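LPXTG family cell surface protein Fms2 (PDB 5FCE) is a cell-wall-anchored adhesin of Enterococcus faecium, whose ligand-binding region, present here, probably mediates attachment to host ligands. Local coordinates at residues S35-V40 with L92-D97. Numbering follows the deposited sequence.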
loop_
_atom_site.group_PDB
_atom_site.type_symbol
_atom_site.label_atom_id
_atom_site.label_comp_id
_atom_site.label_asym_id
_atom_site.label_seq_id
_atom_site.Cartn_x
_atom_site.Cartn_y
_atom_site.Cartn_z
ATOM N N SER A 35 -0.396 2.183 17.166
ATOM C CA SER A 35 0.359 3.391 17.483
ATOM C C SER A 35 1.250 3.862 16.335
ATOM O O SER A 35 1.293 5.054 16.015
ATOM C CB SER A 35 1.205 3.128 18.728
ATOM O OG SER A 35 2.067 4.205 19.014
ATOM N N ASP A 36 1.968 2.926 15.726
ATOM C CA ASP A 36 2.910 3.279 14.670
ATOM C C ASP A 36 2.784 2.338 13.487
ATOM O O ASP A 36 2.889 1.120 13.630
ATOM C CB ASP A 36 4.334 3.269 15.215
ATOM C CG ASP A 36 4.515 4.255 16.327
ATOM O OD1 ASP A 36 4.794 5.431 16.019
ATOM O OD2 ASP A 36 4.335 3.853 17.499
ATOM N N VAL A 37 2.542 2.913 12.318
ATOM C CA VAL A 37 2.282 2.120 11.127
ATOM C C VAL A 37 3.262 2.565 10.034
ATOM O O VAL A 37 3.603 3.739 9.950
ATOM C CB VAL A 37 0.811 2.278 10.683
ATOM C CG1 VAL A 37 0.566 1.666 9.306
ATOM C CG2 VAL A 37 -0.123 1.638 11.712
ATOM N N HIS A 38 3.751 1.617 9.244
ATOM C CA HIS A 38 4.663 1.924 8.140
ATOM C C HIS A 38 4.221 1.094 6.956
ATOM O O HIS A 38 4.294 -0.134 7.003
ATOM C CB HIS A 38 6.089 1.534 8.530
ATOM C CG HIS A 38 7.108 1.761 7.455
ATOM N ND1 HIS A 38 8.319 1.102 7.437
ATOM C CD2 HIS A 38 7.111 2.583 6.378
ATOM C CE1 HIS A 38 9.025 1.509 6.398
ATOM N NE2 HIS A 38 8.311 2.401 5.733
ATOM N N ALA A 39 3.752 1.750 5.901
ATOM C CA ALA A 39 3.253 1.024 4.738
ATOM C C ALA A 39 4.243 1.170 3.592
ATOM O O ALA A 39 4.687 2.278 3.289
ATOM C CB ALA A 39 1.891 1.538 4.348
ATOM N N VAL A 40 4.613 0.050 2.977
ATOM C CA VAL A 40 5.638 0.063 1.935
ATOM C C VAL A 40 5.100 -0.600 0.671
ATOM O O VAL A 40 4.679 -1.758 0.701
ATOM C CB VAL A 40 6.940 -0.650 2.388
ATOM C CG1 VAL A 40 7.962 -0.669 1.254
ATOM C CG2 VAL A 40 7.540 0.033 3.608
ATOM N N LEU A 92 1.846 -4.631 -1.194
ATOM C CA LEU A 92 1.818 -3.640 -0.117
ATOM C C LEU A 92 2.111 -4.337 1.201
ATOM O O LEU A 92 1.425 -5.288 1.576
ATOM C CB LEU A 92 0.450 -2.950 -0.044
ATOM C CG LEU A 92 0.289 -1.909 1.068
ATOM C CD1 LEU A 92 1.093 -0.625 0.755
ATOM C CD2 LEU A 92 -1.201 -1.601 1.321
ATOM N N ILE A 93 3.142 -3.875 1.893
ATOM C CA ILE A 93 3.494 -4.438 3.186
ATOM C C ILE A 93 3.097 -3.422 4.254
ATOM O O ILE A 93 3.477 -2.249 4.178
ATOM C CB ILE A 93 5.006 -4.736 3.247
ATOM C CG1 ILE A 93 5.399 -5.714 2.132
ATOM C CG2 ILE A 93 5.409 -5.337 4.608
ATOM C CD1 ILE A 93 6.902 -6.041 2.118
ATOM N N VAL A 94 2.301 -3.856 5.223
ATOM C CA VAL A 94 1.878 -2.964 6.297
ATOM C C VAL A 94 2.467 -3.428 7.607
ATOM O O VAL A 94 2.154 -4.528 8.089
ATOM C CB VAL A 94 0.356 -2.896 6.440
ATOM C CG1 VAL A 94 -0.019 -1.880 7.516
ATOM C CG2 VAL A 94 -0.266 -2.491 5.119
ATOM N N PHE A 95 3.339 -2.590 8.156
ATOM C CA PHE A 95 3.908 -2.825 9.479
ATOM C C PHE A 95 3.064 -2.074 10.491
ATOM O O PHE A 95 2.693 -0.921 10.254
ATOM C CB PHE A 95 5.341 -2.288 9.529
ATOM C CG PHE A 95 6.277 -2.946 8.558
ATOM C CD1 PHE A 95 6.521 -2.374 7.314
ATOM C CD2 PHE A 95 6.928 -4.125 8.892
ATOM C CE1 PHE A 95 7.392 -2.969 6.422
ATOM C CE2 PHE A 95 7.798 -4.731 8.001
ATOM C CZ PHE A 95 8.032 -4.150 6.763
ATOM N N TYR A 96 2.777 -2.709 11.622
ATOM C CA TYR A 96 1.953 -2.090 12.661
ATOM C C TYR A 96 2.401 -2.612 14.022
ATOM O O TYR A 96 2.299 -3.818 14.319
ATOM C CB TYR A 96 0.444 -2.341 12.420
ATOM C CG TYR A 96 0.048 -3.795 12.417
ATOM C CD1 TYR A 96 0.297 -4.606 11.307
ATOM C CD2 TYR A 96 -0.575 -4.368 13.529
ATOM C CE1 TYR A 96 -0.050 -5.945 11.316
ATOM C CE2 TYR A 96 -0.923 -5.693 13.543
ATOM C CZ TYR A 96 -0.658 -6.480 12.442
ATOM O OH TYR A 96 -1.019 -7.810 12.481
ATOM N N ASP A 97 2.936 -1.700 14.824
ATOM C CA ASP A 97 3.368 -2.009 16.186
ATOM C C ASP A 97 4.193 -3.282 16.331
ATOM O O ASP A 97 4.018 -4.044 17.289
ATOM C CB ASP A 97 2.162 -2.029 17.127
ATOM C CG ASP A 97 1.553 -0.657 17.298
ATOM O OD1 ASP A 97 2.177 0.317 16.823
ATOM O OD2 ASP A 97 0.469 -0.549 17.914
HETATM O O HOH W 1 5.059 0.205 12.037
#
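The 36-40 part of strand 36-42 and the 92-96 part of strand 91-96 run antiparallel, as the two central strands of a four-stranded antiparallel sheet in the flattened barrel of this ligand-binding domain, which belongs to an immunoglobulin-like sequence family. His-38/Phe-95 and Val-40/Ile-93 are the hydrogen-bonded pairs, each joined by two N-H...O=C bonds; Ile-93 N to Val-40 O (2.9 Å) is nearly straight at 176°. The non-hydrogen-bonded pair Ala-39/Val-94 lies between them, and Val-37/Tyr-96 follows beyond His-38/Phe-95.

Val-37, Ala-39, Val-94 and Tyr-96 share one face, where Val-37 CG1 meets Val-94 CG1 at 4.0 Å; Trp-65 of strand 63-65 packs on both valines and on Tyr-96. On the other face, His-38 and Phe-95 lie side by side and point the same way. Their planes are 25° apart, but the ring centroids are 5.6 Å apart, so there is little overlap. Phe-95 CG stands anti to its carbonyl carbon (chi1 -61°), which brings the ring edge in plane against His-38 O, with CD1 at 3.2 Å. Beyond it, Phe-95 CE1 touches Val-40 CG2. The imidazole also stacks with Tyr-59, and its NE2 is hydrogen-bonded to Glu-57.

Past the strand end, the Asp-97 carboxylate spans two successive amides through its syn lone pairs: OD2 accepts from Ser-35 N at 3.0 Å, and OD1 from Asp-36 N at 2.8 Å.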